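Local coordinates for DnaJ homolog subfamily C member 10 (Mus musculus, PDB 3APQ), which reduces disulfide bonds in the endoplasmic reticulum, serving both correct protein folding and the degradation of misfolded proteins, and is represented here by its J and first thioredoxin domains, at residues 17-23 / 90-95; 117-121 / 136-140; 4-8 / 50-55. All blocks are in the same frame, centred on the assembly; numbering follows the deposited sequence.

Contact 1 (17-23 / 90-95)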
loop_
_atom_site.group_PDB
_atom_site.type_symbol
_atom_site.label_atom_id
_atom_site.label_comp_id
_atom_site.label_asym_id
_atom_site.label_seq_id
_atom_site.Cartn_x
_atom_site.Cartn_y
_atom_site.Cartn_z
ATOM N N ARG A 17 -7.647 -0.850 1.690
ATOM C CA ARG A 17 -7.586 0.614 1.656
ATOM C C ARG A 17 -8.548 1.226 2.667
ATOM O O ARG A 17 -8.156 2.122 3.403
ATOM C CB ARG A 17 -7.867 1.185 0.252
ATOM C CG ARG A 17 -7.858 2.727 0.197
ATOM C CD ARG A 17 -8.333 3.212 -1.201
ATOM N NE ARG A 17 -8.680 4.622 -1.101
ATOM C CZ ARG A 17 -9.852 5.109 -0.671
ATOM N NH1 ARG A 17 -10.880 4.313 -0.357
ATOM N NH2 ARG A 17 -9.985 6.421 -0.571
ATOM N N GLU A 18 -9.798 0.764 2.722
ATOM C CA GLU A 18 -10.791 1.367 3.679
ATOM C C GLU A 18 -10.365 1.210 5.115
ATOM O O GLU A 18 -10.475 2.147 5.964
ATOM C CB GLU A 18 -12.192 0.742 3.473
ATOM C CG GLU A 18 -12.869 1.327 2.270
ATOM C CD GLU A 18 -14.065 0.497 1.747
ATOM O OE1 GLU A 18 -14.039 -0.752 1.724
ATOM O OE2 GLU A 18 -15.038 1.129 1.298
ATOM N N ILE A 19 -9.886 0.013 5.403
ATOM C CA ILE A 19 -9.326 -0.299 6.719
ATOM C C ILE A 19 -8.153 0.636 7.087
ATOM O O ILE A 19 -8.112 1.162 8.225
ATOM C CB ILE A 19 -8.947 -1.791 6.845
ATOM C CG1 ILE A 19 -10.224 -2.655 6.702
ATOM C CG2 ILE A 19 -8.110 -2.067 8.140
ATOM C CD1 ILE A 19 -9.982 -4.137 6.305
ATOM N N ARG A 20 -7.203 0.868 6.172
ATOM C CA ARG A 20 -6.135 1.839 6.485
ATOM C C ARG A 20 -6.661 3.193 6.774
ATOM O O ARG A 20 -6.174 3.852 7.699
ATOM C CB ARG A 20 -5.120 2.001 5.327
ATOM C CG ARG A 20 -4.247 0.770 5.125
ATOM C CD ARG A 20 -3.077 1.044 4.112
ATOM N NE ARG A 20 -3.596 1.255 2.749
ATOM C CZ ARG A 20 -3.774 0.281 1.862
ATOM N NH1 ARG A 20 -3.569 -1.010 2.206
ATOM N NH2 ARG A 20 -4.174 0.586 0.628
ATOM N N GLN A 21 -7.599 3.654 5.956
ATOM C CA GLN A 21 -8.121 4.995 6.124
ATOM C C GLN A 21 -8.826 5.145 7.488
ATOM O O GLN A 21 -8.668 6.201 8.178
ATOM C CB GLN A 21 -8.954 5.405 4.932
ATOM C CG GLN A 21 -7.970 5.552 3.675
ATOM C CD GLN A 21 -6.729 6.454 4.037
ATOM O OE1 GLN A 21 -6.922 7.628 4.384
ATOM N NE2 GLN A 21 -5.479 5.881 4.035
ATOM N N ALA A 22 -9.530 4.100 7.916
ATOM C CA ALA A 22 -10.280 4.232 9.154
ATOM C C ALA A 22 -9.296 4.255 10.308
ATOM O O ALA A 22 -9.448 5.053 11.222
ATOM C CB ALA A 22 -11.275 3.096 9.333
ATOM N N PHE A 23 -8.352 3.326 10.269
ATOM C CA PHE A 23 -7.243 3.253 11.257
ATOM C C PHE A 23 -6.463 4.576 11.309
ATOM O O PHE A 23 -6.211 5.108 12.394
ATOM C CB PHE A 23 -6.346 2.021 10.967
ATOM C CG PHE A 23 -5.080 1.967 11.778
ATOM C CD1 PHE A 23 -5.112 1.757 13.149
ATOM C CD2 PHE A 23 -3.865 2.193 11.160
ATOM C CE1 PHE A 23 -3.901 1.752 13.906
ATOM C CE2 PHE A 23 -2.651 2.173 11.890
ATOM C CZ PHE A 23 -2.675 1.962 13.268
ATOM N N PHE A 90 2.009 6.700 5.650
ATOM C CA PHE A 90 1.080 5.589 5.838
ATOM C C PHE A 90 -0.021 5.663 4.769
ATOM O O PHE A 90 -0.620 6.718 4.587
ATOM C CB PHE A 90 0.484 5.663 7.246
ATOM C CG PHE A 90 -0.414 4.525 7.538
ATOM C CD1 PHE A 90 0.109 3.261 7.833
ATOM C CD2 PHE A 90 -1.800 4.680 7.433
ATOM C CE1 PHE A 90 -0.744 2.179 8.105
ATOM C CE2 PHE A 90 -2.679 3.607 7.683
ATOM C CZ PHE A 90 -2.147 2.345 8.032
ATOM N N GLY A 91 -0.256 4.562 4.055
ATOM C CA GLY A 91 -1.296 4.542 3.002
ATOM C C GLY A 91 -1.074 5.639 1.976
ATOM O O GLY A 91 -1.997 6.379 1.625
ATOM N N ILE A 92 0.179 5.758 1.524
ATOM C CA ILE A 92 0.643 6.894 0.728
ATOM C C ILE A 92 -0.288 7.281 -0.405
ATOM O O ILE A 92 -0.491 8.472 -0.682
ATOM C CB ILE A 92 2.084 6.520 0.050
ATOM C CG1 ILE A 92 3.129 6.464 1.160
ATOM C CG2 ILE A 92 2.565 7.532 -0.917
ATOM C CD1 ILE A 92 2.875 7.573 2.250
ATOM N N TYR A 93 -0.765 6.279 -1.122
ATOM C CA TYR A 93 -1.523 6.596 -2.344
ATOM C C TYR A 93 -2.995 6.376 -2.215
ATOM O O TYR A 93 -3.644 6.345 -3.245
ATOM C CB TYR A 93 -0.984 5.788 -3.557
ATOM C CG TYR A 93 0.447 6.215 -3.913
ATOM C CD1 TYR A 93 0.739 7.526 -4.339
ATOM C CD2 TYR A 93 1.509 5.304 -3.780
ATOM C CE1 TYR A 93 2.054 7.913 -4.664
ATOM C CE2 TYR A 93 2.809 5.693 -4.048
ATOM C CZ TYR A 93 3.064 6.997 -4.506
ATOM O OH TYR A 93 4.355 7.335 -4.775
ATOM N N ASP A 94 -3.495 6.238 -0.985
ATOM C CA ASP A 94 -4.923 5.935 -0.714
ATOM C C ASP A 94 -5.908 7.004 -1.136
ATOM O O ASP A 94 -7.092 6.711 -1.306
ATOM C CB ASP A 94 -5.151 5.611 0.752
ATOM C CG ASP A 94 -4.605 4.219 1.128
ATOM O OD1 ASP A 94 -4.158 3.460 0.212
ATOM O OD2 ASP A 94 -4.608 3.902 2.333
ATOM N N ASP A 95 -5.437 8.259 -1.252
ATOM C CA ASP A 95 -6.304 9.322 -1.728
ATOM C C ASP A 95 -6.093 9.693 -3.191
ATOM O O ASP A 95 -6.575 10.749 -3.590
ATOM C CB ASP A 95 -6.119 10.602 -0.889
ATOM C CG ASP A 95 -6.449 10.407 0.558
ATOM O OD1 ASP A 95 -7.459 9.737 0.886
ATOM O OD2 ASP A 95 -5.724 10.963 1.405
HETATM O O HOH W 1 -3.314 7.788 3.921
#
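F90 meets helix 16-30 first, through the far end of its ring. Its CZ lies 3.6 Å from F23 CD2. The pair is an offset edge-to-face contact, with the edge of F23 turned to the face of F90 and the planes at 67°. R20 O lies at the edge of the F90 ring, next to CE2. The carbonyl of F90 is linked to Q21 NE2 through a water. G91 has a positive phi and opens a type I turn that ends at D94.

D94 has the largest share of the contact. R20 meets it side-on with two nitrogens. R20 NE binds the syn lone pair of D94 OD2 at 2.9 Å. R20 NH2 binds D94 OD1, also at 2.9 Å. The guanidinium and carboxylate planes are only 29° apart. The bend at chi3 (-68°) turns the R20 guanidinium to the carboxylate. Q21 NE2 takes the anti lone pair of D94 OD2 at 2.8 Å, its amide steeply turned against the carboxylate. In one of its two conformers R17 gives NE and NH2 to D94 O, so this grip is less certain.

R20 NH1 forms a second salt bridge, to E103. A methionine in place of R20 would probably leave the carboxylates of D94 and E103 without their shared counter-charge. R20 and Q21 hold the buried D94 carboxylate with three bonds, which is likely to keep it ionised. The bonds from R17 go to the D94 carbonyl instead.

Contact 2 (117-121 / 136-140)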
loop_
_atom_site.group_PDB
_atom_site.type_symbol
_atom_site.label_atom_id
_atom_site.label_comp_id
_atom_site.label_asym_id
_atom_site.label_seq_id
_atom_site.Cartn_x
_atom_site.Cartn_y
_atom_site.Cartn_z
ATOM N N TRP A 117 0.935 -2.914 -16.745
ATOM C CA TRP A 117 0.989 -2.281 -15.407
ATOM C C TRP A 117 2.340 -1.636 -15.180
ATOM O O TRP A 117 3.400 -2.279 -15.414
ATOM C CB TRP A 117 0.801 -3.338 -14.337
ATOM C CG TRP A 117 -0.623 -3.675 -14.063
ATOM C CD1 TRP A 117 -1.395 -4.642 -14.685
ATOM C CD2 TRP A 117 -1.463 -3.077 -13.057
ATOM N NE1 TRP A 117 -2.659 -4.678 -14.096
ATOM C CE2 TRP A 117 -2.732 -3.719 -13.123
ATOM C CE3 TRP A 117 -1.271 -2.048 -12.126
ATOM C CZ2 TRP A 117 -3.807 -3.380 -12.266
ATOM C CZ3 TRP A 117 -2.339 -1.714 -11.271
ATOM C CH2 TRP A 117 -3.598 -2.368 -11.375
ATOM N N PHE A 118 2.361 -0.426 -14.641
ATOM C CA PHE A 118 3.600 0.217 -14.283
ATOM C C PHE A 118 3.492 0.471 -12.786
ATOM O O PHE A 118 2.564 1.186 -12.339
ATOM C CB PHE A 118 3.651 1.529 -15.060
ATOM C CG PHE A 118 4.973 2.275 -14.978
ATOM C CD1 PHE A 118 5.025 3.570 -15.466
ATOM C CD2 PHE A 118 6.179 1.674 -14.515
ATOM C CE1 PHE A 118 6.243 4.293 -15.465
ATOM C CE2 PHE A 118 7.371 2.383 -14.498
ATOM C CZ PHE A 118 7.415 3.706 -14.971
ATOM N N VAL A 119 4.372 -0.192 -12.036
ATOM C CA VAL A 119 4.274 -0.285 -10.588
ATOM C C VAL A 119 5.493 0.342 -9.873
ATOM O O VAL A 119 6.654 0.097 -10.233
ATOM C CB VAL A 119 4.141 -1.771 -10.169
ATOM C CG1 VAL A 119 4.073 -1.913 -8.600
ATOM C CG2 VAL A 119 2.902 -2.363 -10.840
ATOM N N ASN A 120 5.185 1.164 -8.874
ATOM C CA ASN A 120 6.152 1.816 -8.020
ATOM C C ASN A 120 6.249 0.992 -6.751
ATOM O O ASN A 120 5.271 0.954 -5.963
ATOM C CB ASN A 120 5.648 3.221 -7.688
ATOM C CG ASN A 120 6.502 3.939 -6.665
ATOM O OD1 ASN A 120 7.527 3.424 -6.216
ATOM N ND2 ASN A 120 6.111 5.163 -6.338
ATOM N N PHE A 121 7.398 0.333 -6.577
ATOM C CA PHE A 121 7.726 -0.430 -5.362
ATOM C C PHE A 121 8.436 0.526 -4.415
ATOM O O PHE A 121 9.540 1.020 -4.709
ATOM C CB PHE A 121 8.652 -1.626 -5.645
ATOM C CG PHE A 121 7.998 -2.731 -6.430
ATOM C CD1 PHE A 121 7.464 -3.828 -5.786
ATOM C CD2 PHE A 121 7.976 -2.678 -7.823
ATOM C CE1 PHE A 121 6.857 -4.849 -6.524
ATOM C CE2 PHE A 121 7.354 -3.690 -8.571
ATOM C CZ PHE A 121 6.808 -4.774 -7.910
ATOM N N TRP A 136 4.676 10.796 -9.140
ATOM C CA TRP A 136 3.969 9.580 -9.485
ATOM C C TRP A 136 2.448 9.900 -9.572
ATOM O O TRP A 136 1.756 9.402 -10.449
ATOM C CB TRP A 136 4.252 8.519 -8.421
ATOM C CG TRP A 136 3.810 7.130 -8.784
ATOM C CD1 TRP A 136 2.814 6.399 -8.202
ATOM C CD2 TRP A 136 4.316 6.333 -9.876
ATOM N NE1 TRP A 136 2.710 5.159 -8.827
ATOM C CE2 TRP A 136 3.612 5.108 -9.862
ATOM C CE3 TRP A 136 5.326 6.538 -10.836
ATOM C CZ2 TRP A 136 3.869 4.068 -10.792
ATOM C CZ3 TRP A 136 5.579 5.514 -11.782
ATOM C CH2 TRP A 136 4.865 4.305 -11.740
ATOM N N ARG A 137 1.925 10.681 -8.632
ATOM C CA ARG A 137 0.506 11.052 -8.644
ATOM C C ARG A 137 0.141 11.890 -9.888
ATOM O O ARG A 137 -0.890 11.654 -10.507
ATOM C CB ARG A 137 0.163 11.907 -7.425
ATOM C CG ARG A 137 0.257 11.165 -6.088
ATOM C CD ARG A 137 0.035 12.166 -4.956
ATOM N NE ARG A 137 0.138 11.413 -3.711
ATOM C CZ ARG A 137 1.056 11.629 -2.781
ATOM N NH1 ARG A 137 1.885 12.688 -2.883
ATOM N NH2 ARG A 137 1.103 10.810 -1.721
ATOM N N GLU A 138 1.000 12.866 -10.243
ATOM C CA GLU A 138 0.741 13.734 -11.402
ATOM C C GLU A 138 0.808 12.906 -12.697
ATOM O O GLU A 138 -0.033 13.061 -13.615
ATOM C CB GLU A 138 1.749 14.919 -11.447
ATOM C CG GLU A 138 1.559 15.819 -12.708
ATOM C CD GLU A 138 2.620 16.946 -12.856
ATOM O OE1 GLU A 138 3.804 16.743 -12.445
ATOM O OE2 GLU A 138 2.255 18.008 -13.425
ATOM N N PHE A 139 1.792 12.010 -12.752
ATOM C CA PHE A 139 1.945 11.118 -13.902
ATOM C C PHE A 139 0.698 10.222 -14.050
ATOM O O PHE A 139 0.154 10.048 -15.168
ATOM C CB PHE A 139 3.228 10.290 -13.686
ATOM C CG PHE A 139 3.262 9.004 -14.438
ATOM C CD1 PHE A 139 3.380 8.997 -15.815
ATOM C CD2 PHE A 139 3.184 7.798 -13.772
ATOM C CE1 PHE A 139 3.422 7.788 -16.512
ATOM C CE2 PHE A 139 3.191 6.605 -14.460
ATOM C CZ PHE A 139 3.316 6.610 -15.852
ATOM N N ALA A 140 0.259 9.628 -12.932
ATOM C CA ALA A 140 -0.903 8.723 -12.968
ATOM C C ALA A 140 -2.160 9.430 -13.486
ATOM O O ALA A 140 -2.959 8.844 -14.235
ATOM C CB ALA A 140 -1.173 8.042 -11.557
#
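W136 turns the edge of its six-membered ring to the face of F118. CH2 stands over the centre of the F118 ring, 3.8 Å from F118 CD1, and the planes are 73° apart. The W136 CZ2 corner meets the backbone oxygen of F118 at 3.5 Å, near the indole plane. N120 lies over one indole face. Its CB is 3.5 Å from W136 CE2, a CH-pi contact with the five-membered ring. The opposite indole face carries F139 CD2, so the indole is held between a strand residue and its own helix neighbour. F139 CZ comes to the edge of the F118 ring, 3.5 Å from F118 CD1.

The CG of W136 is anti to its backbone N (chi1 -168°), which sends the indole to the strand. The two segments run nearly antiparallel, at 168°. Farther out, L172 packs on F118, N120 and W136, and F196 meets the F118 ring. L193, V194 and A197 of helix 190-202 cover F139. W136 NE1 gives a weak hydrogen bond to G150 O.

In this beta-alpha-beta unit of the thioredoxin fold, aromatic and dispersion contacts, without a polar bond between the segments, join the strand to the helix bearing redox-active C129.

Contact 3 (4-8 / 50-55)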
loop_
_atom_site.group_PDB
_atom_site.type_symbol
_atom_site.label_atom_id
_atom_site.label_comp_id
_atom_site.label_asym_id
_atom_site.label_seq_id
_atom_site.Cartn_x
_atom_site.Cartn_y
_atom_site.Cartn_z
ATOM N N PHE A 4 -13.053 -6.615 15.485
ATOM C CA PHE A 4 -12.052 -5.721 14.925
ATOM C C PHE A 4 -12.608 -4.690 13.968
ATOM O O PHE A 4 -12.067 -3.581 13.855
ATOM C CB PHE A 4 -10.908 -6.510 14.240
ATOM C CG PHE A 4 -10.015 -7.258 15.182
ATOM C CD1 PHE A 4 -9.926 -6.908 16.544
ATOM C CD2 PHE A 4 -9.213 -8.295 14.690
ATOM C CE1 PHE A 4 -9.094 -7.591 17.400
ATOM C CE2 PHE A 4 -8.368 -8.985 15.528
ATOM C CZ PHE A 4 -8.311 -8.630 16.909
ATOM N N TYR A 5 -13.628 -5.107 13.215
ATOM C CA TYR A 5 -14.306 -4.241 12.261
ATOM C C TYR A 5 -15.004 -3.071 12.950
ATOM O O TYR A 5 -14.776 -1.917 12.610
ATOM C CB TYR A 5 -15.312 -5.099 11.486
ATOM C CG TYR A 5 -14.610 -6.105 10.609
ATOM C CD1 TYR A 5 -13.886 -5.681 9.517
ATOM C CD2 TYR A 5 -14.673 -7.459 10.884
ATOM C CE1 TYR A 5 -13.219 -6.604 8.691
ATOM C CE2 TYR A 5 -14.021 -8.405 10.093
ATOM C CZ TYR A 5 -13.309 -7.962 8.992
ATOM O OH TYR A 5 -12.662 -8.864 8.198
ATOM N N SER A 6 -15.863 -3.379 13.926
ATOM C CA SER A 6 -16.575 -2.317 14.622
ATOM C C SER A 6 -15.619 -1.452 15.441
ATOM O O SER A 6 -15.851 -0.247 15.573
ATOM C CB SER A 6 -17.739 -2.890 15.432
ATOM O OG SER A 6 -17.275 -3.755 16.455
ATOM N N LEU A 7 -14.498 -2.022 15.912
ATOM C CA LEU A 7 -13.503 -1.196 16.595
ATOM C C LEU A 7 -12.958 -0.113 15.661
ATOM O O LEU A 7 -12.752 1.063 16.054
ATOM C CB LEU A 7 -12.381 -2.070 17.154
ATOM C CG LEU A 7 -11.436 -1.394 18.162
ATOM C CD1 LEU A 7 -12.132 -0.920 19.477
ATOM C CD2 LEU A 7 -10.245 -2.356 18.471
ATOM N N LEU A 8 -12.706 -0.489 14.413
ATOM C CA LEU A 8 -12.236 0.503 13.435
ATOM C C LEU A 8 -13.367 1.311 12.796
ATOM O O LEU A 8 -13.086 2.289 12.095
ATOM C CB LEU A 8 -11.437 -0.175 12.325
ATOM C CG LEU A 8 -10.139 -0.846 12.821
ATOM C CD1 LEU A 8 -9.351 -1.553 11.697
ATOM C CD2 LEU A 8 -9.238 0.123 13.590
ATOM N N ARG A 50 -3.669 -3.433 17.260
ATOM C CA ARG A 50 -3.716 -4.897 17.201
ATOM C C ARG A 50 -4.764 -5.341 16.182
ATOM O O ARG A 50 -4.492 -6.251 15.358
ATOM C CB ARG A 50 -4.026 -5.447 18.612
ATOM C CG ARG A 50 -4.268 -6.874 18.738
ATOM C CD ARG A 50 -4.443 -7.147 20.285
ATOM N NE ARG A 50 -4.698 -8.554 20.553
ATOM C CZ ARG A 50 -5.892 -9.124 20.500
ATOM N NH1 ARG A 50 -6.955 -8.394 20.207
ATOM N NH2 ARG A 50 -6.026 -10.435 20.739
ATOM N N ALA A 51 -5.926 -4.689 16.235
ATOM C CA ALA A 51 -6.996 -4.855 15.200
ATOM C C ALA A 51 -6.479 -4.618 13.780
ATOM O O ALA A 51 -6.613 -5.482 12.896
ATOM C CB ALA A 51 -8.175 -3.946 15.493
ATOM N N TYR A 52 -5.921 -3.433 13.558
ATOM C CA TYR A 52 -5.343 -3.091 12.261
ATOM C C TYR A 52 -4.302 -4.125 11.811
ATOM O O TYR A 52 -4.281 -4.535 10.644
ATOM C CB TYR A 52 -4.762 -1.642 12.209
ATOM C CG TYR A 52 -4.047 -1.427 10.916
ATOM C CD1 TYR A 52 -4.769 -1.401 9.694
ATOM C CD2 TYR A 52 -2.636 -1.304 10.873
ATOM C CE1 TYR A 52 -4.087 -1.267 8.438
ATOM C CE2 TYR A 52 -1.962 -1.143 9.644
ATOM C CZ TYR A 52 -2.693 -1.134 8.444
ATOM O OH TYR A 52 -2.023 -1.030 7.253
ATOM N N GLU A 53 -3.410 -4.557 12.698
ATOM C CA GLU A 53 -2.377 -5.499 12.232
ATOM C C GLU A 53 -2.926 -6.867 11.816
ATOM O O GLU A 53 -2.318 -7.598 11.015
ATOM C CB GLU A 53 -1.213 -5.612 13.218
ATOM C CG GLU A 53 -0.565 -4.232 13.440
ATOM C CD GLU A 53 0.861 -4.268 13.895
ATOM O OE1 GLU A 53 1.217 -5.123 14.750
ATOM O OE2 GLU A 53 1.632 -3.411 13.386
ATOM N N VAL A 54 -4.078 -7.230 12.353
ATOM C CA VAL A 54 -4.662 -8.497 11.929
ATOM C C VAL A 54 -5.414 -8.290 10.579
ATOM O O VAL A 54 -5.208 -9.034 9.603
ATOM C CB VAL A 54 -5.554 -9.117 13.020
ATOM C CG1 VAL A 54 -6.496 -10.212 12.384
ATOM C CG2 VAL A 54 -4.664 -9.682 14.161
ATOM N N LEU A 55 -6.201 -7.240 10.508
ATOM C CA LEU A 55 -7.063 -7.024 9.343
ATOM C C LEU A 55 -6.223 -6.667 8.122
ATOM O O LEU A 55 -6.603 -6.999 7.016
ATOM C CB LEU A 55 -8.101 -5.957 9.630
ATOM C CG LEU A 55 -9.146 -6.263 10.683
ATOM C CD1 LEU A 55 -10.108 -5.052 10.724
ATOM C CD2 LEU A 55 -9.866 -7.589 10.356
#
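F4 and A51 bring the two helices closest, CA to CA at 5.1 Å. The short axes pass 9.5 Å apart at a crossing angle of -123°. F4 is a knob in a hole made by R50, A51, V54 and L55. The CA of A51 lies over the centre of the F4 ring, a CH-pi contact, and A51 CB is 3.6 Å from F4 CD1. V54 CB approaches F4 CE2 at 3.8 Å. R50 NH1 comes to the ring edge, 3.6 Å from F4 CZ, with the guanidinium steeply turned against the ring. That guanidinium is held elsewhere by a salt bridge to E69.

L55 also reaches L8 and Y5. Its CD1 meets L8 CD1 tip to tip at 3.7 Å and packs on F4 CB. Its CD2 makes an off-centre CH-pi contact with the Y5 ring, 3.7 Å from Y5 CZ. With chi1 at -67°, the Y5 ring reaches back to L55 although its CB points away from helix 41-55. The Y5 hydroxyl is hydrogen-bonded to D65 and R61 of helix 58-67.

Y64 of that helix stacks on F4, and L8 also touches I19 and L26. The short N-terminal helix packed on the long helix 41-55 is part of the hydrophobic core of the J-domain fold.

In the fold
From the N terminus, contact 3 opens first, at helix 4-8. Contact 1 opens next, on helix 16-30. Contact 3 closes at the end of helix 41-55, and contact 1 closes only after helix 83-88, so the two cross. Y52 connects them, since it touches R20, F23 and F90. Contact 2 follows in series and closes a short loop inside the thioredoxin domain. Contact 3 joins the first helix of the J domain to helix 41-55. Contact 1 ties that domain to the loop before strand 100-101. Through I92 and Y93 this loop also meets R137, W136 and N120, so it bridges the J and thioredoxin domains. Contacts 2 and 3 do not touch, with centres about 29 Å apart.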